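PDB 5ANZ: soluble lytic transglycosylase B3 from Pseudomonas aeruginosa, which probably cleaves the glycan strands of peptidoglycan as a multidomain lytic transglycosylase of cell-wall turnover, and carries a bound calcium ion. Local coordinates for residues A54-A59 with I64-F69; D70-G75 with A179-L184; A74-D79 with V156-A161; A81-D86 with A164-R169; W141-N146 with A333-L338. All coordinates share one frame; numbering follows the deposited sequence.

Contact 1. Residues A54-A59 with I64-F69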
# COMPACT_ATOMS: atom_id res chain seq x y z
N ALA A 54 -26.65 9.28 -19.49
CA ALA A 54 -25.94 8.46 -20.46
C ALA A 54 -25.32 7.25 -19.77
O ALA A 54 -25.35 6.14 -20.31
CB ALA A 54 -24.88 9.28 -21.19
N PHE A 55 -24.76 7.45 -18.58
CA PHE A 55 -24.19 6.34 -17.83
C PHE A 55 -25.28 5.37 -17.37
O PHE A 55 -25.05 4.17 -17.27
CB PHE A 55 -23.38 6.82 -16.62
CG PHE A 55 -22.88 5.69 -15.76
CD1 PHE A 55 -21.91 4.82 -16.24
CD2 PHE A 55 -23.39 5.49 -14.49
CE1 PHE A 55 -21.45 3.77 -15.45
CE2 PHE A 55 -22.94 4.45 -13.70
CZ PHE A 55 -21.97 3.58 -14.19
N ARG A 56 -26.48 5.89 -17.11
CA ARG A 56 -27.57 5.05 -16.65
C ARG A 56 -27.88 3.98 -17.70
O ARG A 56 -28.23 2.85 -17.37
CB ARG A 56 -28.82 5.89 -16.34
CG ARG A 56 -29.99 5.13 -15.70
CD ARG A 56 -31.14 6.11 -15.40
NE ARG A 56 -32.16 5.58 -14.50
CZ ARG A 56 -33.31 5.05 -14.91
NH1 ARG A 56 -33.58 4.97 -16.21
NH2 ARG A 56 -34.20 4.60 -14.03
N GLN A 57 -27.73 4.35 -18.97
CA GLN A 57 -27.89 3.40 -20.06
C GLN A 57 -26.85 2.28 -19.97
O GLN A 57 -27.18 1.11 -20.16
CB GLN A 57 -27.80 4.10 -21.42
CG GLN A 57 -29.00 4.97 -21.73
CD GLN A 57 -30.29 4.16 -21.80
OE1 GLN A 57 -30.28 2.97 -22.12
NE2 GLN A 57 -31.42 4.80 -21.49
N GLN A 58 -25.61 2.63 -19.65
CA GLN A 58 -24.55 1.63 -19.54
C GLN A 58 -24.75 0.73 -18.33
O GLN A 58 -24.43 -0.46 -18.37
CB GLN A 58 -23.18 2.31 -19.48
CG GLN A 58 -22.84 3.08 -20.74
CD GLN A 58 -21.56 3.88 -20.59
OE1 GLN A 58 -21.36 4.56 -19.59
NE2 GLN A 58 -20.70 3.79 -21.60
N ALA A 59 -25.26 1.31 -17.24
CA ALA A 59 -25.52 0.53 -16.03
C ALA A 59 -26.66 -0.47 -16.26
O ALA A 59 -26.56 -1.63 -15.85
CB ALA A 59 -25.85 1.45 -14.86
N ILE A 64 -27.57 -3.63 -13.95
CA ILE A 64 -28.14 -2.86 -12.86
C ILE A 64 -29.60 -2.50 -13.15
O ILE A 64 -29.94 -2.11 -14.27
CB ILE A 64 -27.35 -1.57 -12.60
CG1 ILE A 64 -25.88 -1.89 -12.34
CG2 ILE A 64 -27.96 -0.79 -11.44
CD1 ILE A 64 -25.67 -2.95 -11.28
N ASP A 65 -30.47 -2.63 -12.15
CA ASP A 65 -31.87 -2.31 -12.35
C ASP A 65 -32.21 -0.89 -11.89
O ASP A 65 -31.50 -0.28 -11.10
CB ASP A 65 -32.78 -3.34 -11.66
CG ASP A 65 -32.48 -3.49 -10.18
OD1 ASP A 65 -31.90 -2.57 -9.57
OD2 ASP A 65 -32.85 -4.55 -9.62
N ALA A 66 -33.32 -0.39 -12.41
CA ALA A 66 -33.69 1.01 -12.28
C ALA A 66 -33.79 1.50 -10.84
O ALA A 66 -33.30 2.57 -10.52
CB ALA A 66 -34.99 1.26 -13.00
N GLN A 67 -34.46 0.73 -9.98
CA GLN A 67 -34.61 1.13 -8.59
C GLN A 67 -33.26 1.32 -7.93
O GLN A 67 -33.04 2.29 -7.21
CB GLN A 67 -35.43 0.10 -7.80
CG GLN A 67 -35.63 0.49 -6.34
CD GLN A 67 -36.26 -0.62 -5.50
OE1 GLN A 67 -37.47 -0.65 -5.31
NE2 GLN A 67 -35.43 -1.53 -5.00
N THR A 68 -32.34 0.40 -8.20
CA THR A 68 -31.00 0.46 -7.60
C THR A 68 -30.25 1.70 -8.04
O THR A 68 -29.65 2.41 -7.22
CB THR A 68 -30.17 -0.78 -7.97
OG1 THR A 68 -30.80 -1.96 -7.45
CG2 THR A 68 -28.73 -0.68 -7.41
N PHE A 69 -30.27 1.96 -9.34
CA PHE A 69 -29.56 3.11 -9.90
C PHE A 69 -30.12 4.42 -9.34
O PHE A 69 -29.36 5.27 -8.86
CB PHE A 69 -29.66 3.11 -11.43
CG PHE A 69 -28.81 4.15 -12.08
CD1 PHE A 69 -29.25 5.46 -12.18
CD2 PHE A 69 -27.55 3.83 -12.58
CE1 PHE A 69 -28.46 6.43 -12.77
CE2 PHE A 69 -26.76 4.80 -13.17
CZ PHE A 69 -27.22 6.11 -13.27
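R56 lies across one face of the F69 ring, each atom of its chain meeting a different part of it. Its CB sits 3.5 Å from F69 CZ. CG makes a CH-pi contact, 3.6 Å from the centroid of the F69 ring and 15° off the ring normal. CD passes over the rim, and R56 NE comes down beside F69 CD1 (3.7 Å). With CG anti to the backbone N (chi1 -174°) and the chain extended as far as NE, the methylenes run out over the ring. The guanidinium then stands nearly perpendicular to the ring, with R56 NH2 3.6 Å from A66 CB; its charge is answered by a salt bridge to D70, one residue past F69.

Other groups meet the ring from different sides. F55 CD2 lies in its plane at the edge, 3.7 Å from F69 CE2, and A59 CB approaches F69 CD2 at the same distance. At the turn, I64 N donates to A59 O (2.9 Å), while D65 N-caps the second helix. These are two consecutive helices, 48-61 and 66-73, joined by a short turn. Helix 170-186 lies against the pair, L177 touching F55 and L181 touching I64, and F73 stacks on F69.

Contact 2. Residues D70-G75 with A179-L184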
# COMPACT_ATOMS: atom_id res chain seq x y z
N ASP A 70 -31.44 4.58 -9.39
CA ASP A 70 -32.05 5.83 -8.95
C ASP A 70 -31.88 6.04 -7.44
O ASP A 70 -31.64 7.15 -6.98
CB ASP A 70 -33.53 5.85 -9.33
CG ASP A 70 -33.74 5.79 -10.84
OD1 ASP A 70 -32.79 6.10 -11.60
OD2 ASP A 70 -34.85 5.41 -11.27
N ARG A 71 -31.98 4.95 -6.68
CA ARG A 71 -31.73 4.98 -5.24
C ARG A 71 -30.30 5.44 -4.96
O ARG A 71 -30.04 6.27 -4.09
CB ARG A 71 -31.98 3.59 -4.65
CG ARG A 71 -31.95 3.49 -3.15
CD ARG A 71 -31.89 2.03 -2.74
NE ARG A 71 -32.01 1.81 -1.31
CZ ARG A 71 -31.06 1.26 -0.54
NH1 ARG A 71 -29.91 0.87 -1.08
NH2 ARG A 71 -31.28 1.10 0.76
N ALA A 72 -29.37 4.88 -5.72
CA ALA A 72 -27.95 5.16 -5.56
C ALA A 72 -27.58 6.60 -5.93
O ALA A 72 -26.67 7.19 -5.35
CB ALA A 72 -27.14 4.19 -6.39
N PHE A 73 -28.28 7.17 -6.91
CA PHE A 73 -27.94 8.50 -7.41
C PHE A 73 -28.82 9.61 -6.86
O PHE A 73 -28.63 10.77 -7.20
CB PHE A 73 -27.98 8.51 -8.94
CG PHE A 73 -26.70 8.05 -9.56
CD1 PHE A 73 -26.47 6.70 -9.80
CD2 PHE A 73 -25.68 8.95 -9.84
CE1 PHE A 73 -25.27 6.27 -10.35
CE2 PHE A 73 -24.48 8.52 -10.40
CZ PHE A 73 -24.28 7.18 -10.65
N ALA A 74 -29.77 9.26 -5.99
CA ALA A 74 -30.65 10.27 -5.40
C ALA A 74 -29.86 11.40 -4.73
O ALA A 74 -29.15 11.18 -3.75
CB ALA A 74 -31.59 9.61 -4.40
N GLY A 75 -29.99 12.60 -5.29
CA GLY A 75 -29.35 13.78 -4.71
C GLY A 75 -27.87 13.91 -5.01
O GLY A 75 -27.23 14.88 -4.60
N ALA A 179 -19.20 -1.66 -10.63
CA ALA A 179 -18.99 -2.72 -9.65
C ALA A 179 -19.68 -2.36 -8.34
O ALA A 179 -20.28 -3.23 -7.69
CB ALA A 179 -17.50 -2.96 -9.44
N ALA A 180 -19.59 -1.10 -7.94
CA ALA A 180 -20.28 -0.62 -6.74
C ALA A 180 -21.80 -0.78 -6.84
O ALA A 180 -22.44 -1.18 -5.87
CB ALA A 180 -19.93 0.84 -6.45
N LEU A 181 -22.37 -0.47 -7.99
CA LEU A 181 -23.81 -0.59 -8.16
C LEU A 181 -24.25 -2.05 -8.01
O LEU A 181 -25.34 -2.32 -7.51
CB LEU A 181 -24.27 -0.03 -9.52
CG LEU A 181 -24.19 1.50 -9.64
CD1 LEU A 181 -24.32 1.94 -11.10
CD2 LEU A 181 -25.29 2.15 -8.81
N LYS A 182 -23.40 -2.99 -8.42
CA LYS A 182 -23.72 -4.40 -8.28
C LYS A 182 -23.74 -4.82 -6.82
O LYS A 182 -24.55 -5.66 -6.41
CB LYS A 182 -22.73 -5.27 -9.06
CG LYS A 182 -22.76 -5.01 -10.55
CD LYS A 182 -21.86 -5.98 -11.31
CE LYS A 182 -21.97 -5.76 -12.82
NZ LYS A 182 -20.87 -6.44 -13.57
N ILE A 183 -22.85 -4.22 -6.04
CA ILE A 183 -22.82 -4.44 -4.60
C ILE A 183 -24.12 -3.95 -3.96
O ILE A 183 -24.72 -4.66 -3.14
CB ILE A 183 -21.63 -3.72 -3.96
CG1 ILE A 183 -20.31 -4.31 -4.50
CG2 ILE A 183 -21.70 -3.87 -2.43
CD1 ILE A 183 -19.05 -3.59 -4.00
N LEU A 184 -24.57 -2.77 -4.36
CA LEU A 184 -25.86 -2.27 -3.88
C LEU A 184 -27.01 -3.17 -4.32
O LEU A 184 -27.91 -3.46 -3.54
CB LEU A 184 -26.12 -0.84 -4.36
CG LEU A 184 -25.10 0.16 -3.81
CD1 LEU A 184 -25.37 1.56 -4.33
CD2 LEU A 184 -25.12 0.13 -2.26
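L184, whose CD1 packs against A72, is held in its helix by a backbone bond from L184 N to A180 O (3.1 Å). Polar links of this kind stay within each helix; what meets between the helices is hydrocarbon. A72 is the small residue in the middle. Its CB points at helix 170-186 and is met by two leucine methyls about one helical turn apart: A72 CB lies 3.7 Å from L181 CD2 and 3.8 Å from L184 CD1. Both leucines carry CG anti to their carbonyl carbon, which swings the branches off the helix toward the alanine. In L181 the CB does not itself aim at the other helix, and CD2 makes the reach.

F73 joins from one side. Its CE1 lies 4.4 Å from L181 CD2, a looser touch, with the methyl approaching the ring obliquely. I157 of helix 156-166 completes the packing, touching A180, L184 and F73, while F55 and A59 of helix 48-61 cover L181. The contact therefore belongs to a small helical bundle in the transglycosylase domain. The backbones come as near as 7.5 Å between A72 CA and L181 CA, consistent with a side chain that is only a methyl. With touching side chains that are all buried and apolar, the association of these two helices probably rests on shape and the exclusion of water.

Contact 3. Residues A74-D79 with V156-A161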
# COMPACT_ATOMS: atom_id res chain seq x y z
N ALA A 74 -29.77 9.26 -5.99
CA ALA A 74 -30.65 10.27 -5.40
C ALA A 74 -29.86 11.40 -4.73
O ALA A 74 -29.15 11.18 -3.75
CB ALA A 74 -31.59 9.61 -4.40
N GLY A 75 -29.99 12.60 -5.29
CA GLY A 75 -29.35 13.78 -4.71
C GLY A 75 -27.87 13.91 -5.01
O GLY A 75 -27.23 14.88 -4.60
N VAL A 76 -27.31 12.94 -5.73
CA VAL A 76 -25.89 12.96 -6.04
C VAL A 76 -25.49 14.03 -7.07
O VAL A 76 -26.12 14.18 -8.12
CB VAL A 76 -25.42 11.59 -6.56
CG1 VAL A 76 -23.99 11.67 -7.06
CG2 VAL A 76 -25.57 10.55 -5.46
N GLN A 77 -24.45 14.79 -6.72
CA GLN A 77 -23.87 15.81 -7.59
C GLN A 77 -22.35 15.62 -7.53
O GLN A 77 -21.86 14.91 -6.66
CB GLN A 77 -24.26 17.22 -7.13
CG GLN A 77 -25.71 17.61 -7.39
CD GLN A 77 -26.00 17.80 -8.86
OE1 GLN A 77 -26.75 17.03 -9.46
NE2 GLN A 77 -25.41 18.84 -9.45
N PRO A 78 -21.61 16.27 -8.44
CA PRO A 78 -20.15 16.12 -8.31
C PRO A 78 -19.62 16.64 -6.97
O PRO A 78 -20.19 17.55 -6.38
CB PRO A 78 -19.61 16.95 -9.48
CG PRO A 78 -20.71 16.93 -10.48
CD PRO A 78 -21.97 17.00 -9.67
N ASP A 79 -18.53 16.04 -6.51
CA ASP A 79 -17.88 16.44 -5.27
C ASP A 79 -16.52 17.10 -5.57
O ASP A 79 -15.57 16.41 -5.93
CB ASP A 79 -17.68 15.24 -4.35
CG ASP A 79 -17.14 15.63 -3.00
OD1 ASP A 79 -16.74 16.82 -2.85
OD2 ASP A 79 -17.13 14.77 -2.09
N VAL A 156 -19.51 6.43 -1.73
CA VAL A 156 -18.73 5.80 -2.79
C VAL A 156 -19.32 6.08 -4.16
O VAL A 156 -18.58 6.31 -5.12
CB VAL A 156 -18.64 4.28 -2.56
CG1 VAL A 156 -18.08 3.55 -3.78
CG2 VAL A 156 -17.76 4.02 -1.32
N ILE A 157 -20.66 6.09 -4.25
CA ILE A 157 -21.29 6.35 -5.55
C ILE A 157 -21.00 7.78 -5.99
O ILE A 157 -20.65 8.04 -7.15
CB ILE A 157 -22.80 6.11 -5.53
CG1 ILE A 157 -23.09 4.67 -5.12
CG2 ILE A 157 -23.41 6.47 -6.89
CD1 ILE A 157 -22.54 3.60 -6.06
N ARG A 158 -21.10 8.72 -5.07
CA ARG A 158 -20.84 10.11 -5.40
C ARG A 158 -19.38 10.31 -5.82
O ARG A 158 -19.09 10.98 -6.81
CB ARG A 158 -21.15 11.03 -4.22
CG ARG A 158 -21.03 12.50 -4.61
CD ARG A 158 -21.33 13.43 -3.44
NE ARG A 158 -21.30 14.82 -3.87
CZ ARG A 158 -21.48 15.86 -3.06
NH1 ARG A 158 -21.69 15.66 -1.76
NH2 ARG A 158 -21.42 17.10 -3.54
N SER A 159 -18.47 9.71 -5.07
CA SER A 159 -17.05 9.91 -5.36
C SER A 159 -16.67 9.31 -6.72
O SER A 159 -16.01 9.96 -7.53
CB SER A 159 -16.19 9.30 -4.26
OG SER A 159 -16.46 9.94 -3.02
N LEU A 160 -17.10 8.07 -6.98
CA LEU A 160 -16.76 7.44 -8.25
C LEU A 160 -17.47 8.08 -9.44
O LEU A 160 -16.90 8.14 -10.54
CB LEU A 160 -17.05 5.94 -8.21
CG LEU A 160 -16.11 5.15 -7.27
CD1 LEU A 160 -16.57 3.70 -7.15
CD2 LEU A 160 -14.67 5.23 -7.75
N ALA A 161 -18.71 8.55 -9.25
CA ALA A 161 -19.40 9.27 -10.32
C ALA A 161 -18.68 10.57 -10.65
O ALA A 161 -18.57 10.97 -11.82
CB ALA A 161 -20.86 9.55 -9.92
O HOH W 1 -18.17 12.29 -2.55
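R158 reaches from its helix to the loop 74-79 and takes two backbone carbonyls in succession. Hydrogen bonds come first: R158 NE donates to Q77 O (2.8 Å, 147°) and R158 NH2 to P78 O (3.1 Å, 160°). Both carbonyls sit at the guanidinium edge, P78 O in its plane and Q77 O tilted from it, and both receive the N-H from above their own carbonyl planes. The extended chain, starting with CG anti to the backbone N (chi1 -173°), carries the guanidinium far enough for both. Two bonds to neighbouring peptides fix the rotation of the group.

Charge adds a weaker element. D79 CB packs over one guanidinium face, 3.7 Å from R158 NE, and its carboxylate lies well out of that plane; D79 OD2 and R158 NE, 4.5 Å apart, can probably interact only as opposite charges, since no N-H points at the oxygen. The carboxylate is used otherwise: D79 OD1 caps helix 80-87 at A81 N, and D79 OD2 accepts from a water (2.7 Å) that also bonds S159 OG (2.9 Å).

Apolar packing is left to V76, whose CG1 rests 3.9 Å from R158 CG, the two side chains sliding past each other in opposite directions. The loop thus joins helix 66-73 to helix 80-87 across the flank of helix 156-166, with F48 of helix 48-61 touching Q77 and P78, and helix 170-186 packing on I157.

Contact 4. Residues A81-D86 with A164-R169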
# COMPACT_ATOMS: atom_id res chain seq x y z
N ALA A 81 -14.24 18.14 -3.73
CA ALA A 81 -13.20 17.60 -2.87
C ALA A 81 -12.56 16.38 -3.52
O ALA A 81 -11.35 16.17 -3.43
CB ALA A 81 -13.76 17.25 -1.50
N VAL A 82 -13.38 15.58 -4.19
CA VAL A 82 -12.90 14.40 -4.88
C VAL A 82 -12.07 14.81 -6.10
O VAL A 82 -11.00 14.25 -6.38
CB VAL A 82 -14.08 13.48 -5.26
CG1 VAL A 82 -13.64 12.37 -6.18
CG2 VAL A 82 -14.71 12.91 -4.01
N VAL A 83 -12.53 15.84 -6.82
CA VAL A 83 -11.78 16.33 -7.97
C VAL A 83 -10.41 16.85 -7.53
O VAL A 83 -9.40 16.59 -8.17
CB VAL A 83 -12.54 17.43 -8.72
CG1 VAL A 83 -11.68 18.02 -9.83
CG2 VAL A 83 -13.88 16.88 -9.27
N GLU A 84 -10.40 17.59 -6.43
CA GLU A 84 -9.16 18.15 -5.89
C GLU A 84 -8.18 17.05 -5.47
O GLU A 84 -6.99 17.14 -5.80
CB GLU A 84 -9.45 19.08 -4.71
CG GLU A 84 -8.21 19.56 -3.97
CD GLU A 84 -7.15 20.15 -4.89
OE1 GLU A 84 -7.50 20.67 -5.97
OE2 GLU A 84 -5.95 20.07 -4.54
N ALA A 85 -8.66 16.03 -4.76
CA ALA A 85 -7.79 14.92 -4.36
C ALA A 85 -7.20 14.20 -5.57
O ALA A 85 -6.05 13.76 -5.55
CB ALA A 85 -8.56 13.92 -3.47
N ASP A 86 -8.00 14.08 -6.62
CA ASP A 86 -7.60 13.42 -7.86
C ASP A 86 -6.55 14.24 -8.63
O ASP A 86 -5.73 13.69 -9.35
CB ASP A 86 -8.85 13.17 -8.71
CG ASP A 86 -8.54 12.52 -10.05
OD1 ASP A 86 -8.16 11.33 -10.06
OD2 ASP A 86 -8.74 13.18 -11.09
N ALA A 164 -15.67 9.62 -12.65
CA ALA A 164 -16.10 9.20 -13.98
C ALA A 164 -16.44 10.41 -14.85
O ALA A 164 -16.08 10.48 -16.03
CB ALA A 164 -17.30 8.26 -13.88
N TYR A 165 -17.15 11.36 -14.25
CA TYR A 165 -17.59 12.56 -14.95
C TYR A 165 -16.45 13.50 -15.33
O TYR A 165 -16.37 13.95 -16.47
CB TYR A 165 -18.61 13.31 -14.10
CG TYR A 165 -19.02 14.68 -14.63
CD1 TYR A 165 -19.59 14.82 -15.89
CD2 TYR A 165 -18.87 15.82 -13.85
CE1 TYR A 165 -19.98 16.07 -16.37
CE2 TYR A 165 -19.25 17.07 -14.32
CZ TYR A 165 -19.81 17.19 -15.58
OH TYR A 165 -20.19 18.43 -16.05
N GLU A 166 -15.56 13.79 -14.39
CA GLU A 166 -14.52 14.78 -14.64
C GLU A 166 -13.16 14.44 -14.04
O GLU A 166 -12.33 15.33 -13.84
CB GLU A 166 -14.98 16.14 -14.13
CG GLU A 166 -15.41 16.14 -12.67
CD GLU A 166 -15.94 17.49 -12.22
OE1 GLU A 166 -15.47 18.53 -12.72
OE2 GLU A 166 -16.84 17.51 -11.35
N GLY A 167 -12.92 13.17 -13.74
CA GLY A 167 -11.66 12.73 -13.17
C GLY A 167 -10.58 12.50 -14.21
O GLY A 167 -10.85 12.47 -15.41
N ARG A 168 -9.35 12.32 -13.74
CA ARG A 168 -8.22 12.10 -14.64
C ARG A 168 -8.16 10.65 -15.11
O ARG A 168 -7.52 10.34 -16.12
CB ARG A 168 -6.89 12.47 -13.96
CG ARG A 168 -6.69 13.96 -13.77
CD ARG A 168 -5.28 14.25 -13.27
NE ARG A 168 -5.04 15.68 -13.14
CZ ARG A 168 -4.74 16.49 -14.15
NH1 ARG A 168 -4.65 16.00 -15.38
NH2 ARG A 168 -4.53 17.78 -13.94
N ARG A 169 -8.81 9.77 -14.36
CA ARG A 169 -8.80 8.34 -14.67
C ARG A 169 -10.22 7.79 -14.78
O ARG A 169 -10.67 7.02 -13.92
CB ARG A 169 -8.01 7.57 -13.61
CG ARG A 169 -6.50 7.68 -13.74
CD ARG A 169 -5.86 8.25 -12.48
NE ARG A 169 -4.47 7.82 -12.34
CZ ARG A 169 -3.48 8.20 -13.14
NH1 ARG A 169 -3.72 9.01 -14.16
NH2 ARG A 169 -2.25 7.76 -12.93
O HOH W 2 -9.97 10.01 -11.91
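D86 and the backbone of R168 make the tight half of this contact. R168 N donates to D86 OD2 (2.9 Å, 155°), meeting the oxygen on its syn side and 18° out of the carboxylate plane. D86 OD2 also touches carbon, with G167 CA at 3.6 Å and R168 CG at 3.5 Å. The other oxygen works through a water, which donates to D86 OD1 (2.9 Å) and accepts from R169 N (2.7 Å). One carboxylate thereby serves two consecutive backbone N-H groups, one directly and one by a bridge. V83 CG2 packs as closely on E166 CD (3.6 Å), the two side chains meeting at about a right angle.

These lie where helix 156-166 gives way to helix 170-186, with R169 at the N-cap position of the latter; D86, on helix 80-87, ties that turn to its own helix within the lysozyme-clan transglycosylase domain.

Toward solvent the fit slackens at the outer ends of E166 and R168. E166 CG is lodged between its backbone N and carbonyl carbon (chi1 54°), and the extended chain beyond carries the carboxylate across the valine methyl. The exposed, poorly ordered R168 side chain runs past D86 O.

Contact 5. Residues W141-N146 with A333-L338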
# COMPACT_ATOMS: atom_id res chain seq x y z
N TRP A 141 -5.64 -3.88 8.94
CA TRP A 141 -6.84 -3.20 9.38
C TRP A 141 -6.48 -1.85 10.03
O TRP A 141 -7.11 -0.83 9.79
CB TRP A 141 -7.57 -4.08 10.39
CG TRP A 141 -8.97 -3.72 10.78
CD1 TRP A 141 -9.89 -2.99 10.07
CD2 TRP A 141 -9.62 -4.15 11.97
NE1 TRP A 141 -11.08 -2.95 10.78
CE2 TRP A 141 -10.93 -3.64 11.95
CE3 TRP A 141 -9.21 -4.93 13.07
CZ2 TRP A 141 -11.84 -3.89 12.98
CZ3 TRP A 141 -10.11 -5.18 14.08
CH2 TRP A 141 -11.41 -4.66 14.03
N GLY A 142 -5.44 -1.86 10.85
CA GLY A 142 -4.95 -0.62 11.44
C GLY A 142 -4.44 0.38 10.41
O GLY A 142 -4.73 1.57 10.49
N MET A 143 -3.65 -0.11 9.45
CA MET A 143 -3.08 0.77 8.44
C MET A 143 -4.12 1.28 7.45
O MET A 143 -4.00 2.40 6.94
CB MET A 143 -1.94 0.05 7.68
CG MET A 143 -0.68 -0.14 8.51
SD MET A 143 0.07 1.40 9.04
CE MET A 143 0.58 2.05 7.44
N GLU A 144 -5.15 0.47 7.17
CA GLU A 144 -6.12 0.85 6.15
C GLU A 144 -7.18 1.81 6.66
O GLU A 144 -7.52 2.77 5.96
CB GLU A 144 -6.79 -0.40 5.56
CG GLU A 144 -5.84 -1.19 4.68
CD GLU A 144 -5.42 -0.41 3.45
OE1 GLU A 144 -6.26 0.37 2.94
OE2 GLU A 144 -4.26 -0.55 2.99
N SER A 145 -7.70 1.57 7.86
CA SER A 145 -8.80 2.41 8.36
C SER A 145 -8.74 2.67 9.86
O SER A 145 -9.75 3.01 10.46
CB SER A 145 -10.14 1.76 8.03
OG SER A 145 -10.34 0.56 8.77
N ASN A 146 -7.57 2.50 10.47
CA ASN A 146 -7.47 2.63 11.92
C ASN A 146 -8.48 1.72 12.64
O ASN A 146 -9.18 2.14 13.55
CB ASN A 146 -7.68 4.08 12.35
CG ASN A 146 -7.00 4.38 13.66
OD1 ASN A 146 -5.93 3.85 13.96
ND2 ASN A 146 -7.62 5.23 14.47
N ALA A 333 4.26 -1.36 3.16
CA ALA A 333 4.41 -2.76 3.51
C ALA A 333 5.37 -2.92 4.68
O ALA A 333 5.15 -3.76 5.55
CB ALA A 333 4.88 -3.58 2.29
N LEU A 334 6.40 -2.07 4.75
CA LEU A 334 7.30 -2.09 5.91
C LEU A 334 6.52 -1.72 7.19
O LEU A 334 6.68 -2.39 8.23
CB LEU A 334 8.48 -1.14 5.69
CG LEU A 334 9.55 -1.11 6.78
CD1 LEU A 334 10.10 -2.50 7.05
CD2 LEU A 334 10.66 -0.17 6.31
N ALA A 335 5.66 -0.71 7.09
CA ALA A 335 4.84 -0.29 8.23
C ALA A 335 3.93 -1.42 8.69
O ALA A 335 3.81 -1.68 9.88
CB ALA A 335 3.99 0.94 7.89
N VAL A 336 3.26 -2.07 7.74
CA VAL A 336 2.42 -3.21 8.12
C VAL A 336 3.20 -4.30 8.86
O VAL A 336 2.76 -4.79 9.89
CB VAL A 336 1.74 -3.82 6.88
CG1 VAL A 336 1.06 -5.14 7.23
CG2 VAL A 336 0.73 -2.84 6.33
N GLY A 337 4.36 -4.68 8.33
CA GLY A 337 5.14 -5.72 8.98
C GLY A 337 5.60 -5.33 10.37
O GLY A 337 5.49 -6.11 11.32
N LEU A 338 6.12 -4.12 10.49
CA LEU A 338 6.57 -3.64 11.81
C LEU A 338 5.41 -3.44 12.80
O LEU A 338 5.57 -3.64 14.00
CB LEU A 338 7.35 -2.33 11.67
CG LEU A 338 8.69 -2.43 10.93
CD1 LEU A 338 9.22 -1.03 10.63
CD2 LEU A 338 9.72 -3.23 11.76
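M143 lies next to the E-S-N-Y-G sequence of residues 144-148, familiar from the Slt35-like (MltB-type) lytic transglycosylases, within a lysozyme-like fold, and it links helix 134-145 to A335 and V336 of helix 330-343. The M143 contact is apolar, one methionine meeting an alanine and a valine; beside it the same two helices share a weak hydrogen bond between E144 OE2 and Y332 OH. M143 CB points at the other helix, and the two backbones come nearest where M143 CA and V336 CA lie 6.8 Å apart.

The methionine does not run straight out. CG is anti to the carbonyl carbon (chi1 -72°), and the chain then bends at both following torsions (chi2 -62°, chi3 -67°). This lets it use its base and its tip on different partners: M143 CG settles 3.7 Å from V336 CG2, while the sulfur and methyl turn toward A335. V336 presents the branch that is anti to its own carbonyl carbon, and the side chains of M143 and V336 cross obliquely.

Y99 and A103 of helix 96-103 also touch M143, and A103 reaches A335 as well, so three helices share this packing. On another flank V336 meets I323 of helix 318-324. The site is not remote from ligand binding: the V336 side chain is about 7 Å from that of Y326, which binds N-acetyl-D-glucosamine in this protein, though no sugar is present here, and a bound di(hydroxyethyl)ether lies about 4 Å from the M143 side chain. At the far end of the methionine, M143 SD stands 4.1 Å from A335 CB and M143 CE closes to 3.6 Å from the same methyl.

How the contacts relate
Contacts 1 to 4 form one continuous helical patch. Contacts 1 and 2, centres 8 Å apart, share helix 66-73 and touch; contacts 2 and 3 share A74 and G75, and contacts 3 and 4 share helix 156-166, centres 11 Å apart. Contact 1 is local and closes first, whereas contacts 2 to 4 bring residues 70-86 back against 156-184, with contact 4 nested inside contact 2. Contact 5 stands apart, 26 to 37 Å away between centres, and alternates along the chain with contacts 2 to 4. Contacts 2 to 4 thus hold residues 70-86 against helices 156-166 and 170-186, far away in sequence, while contact 5 joins another part of the same family region.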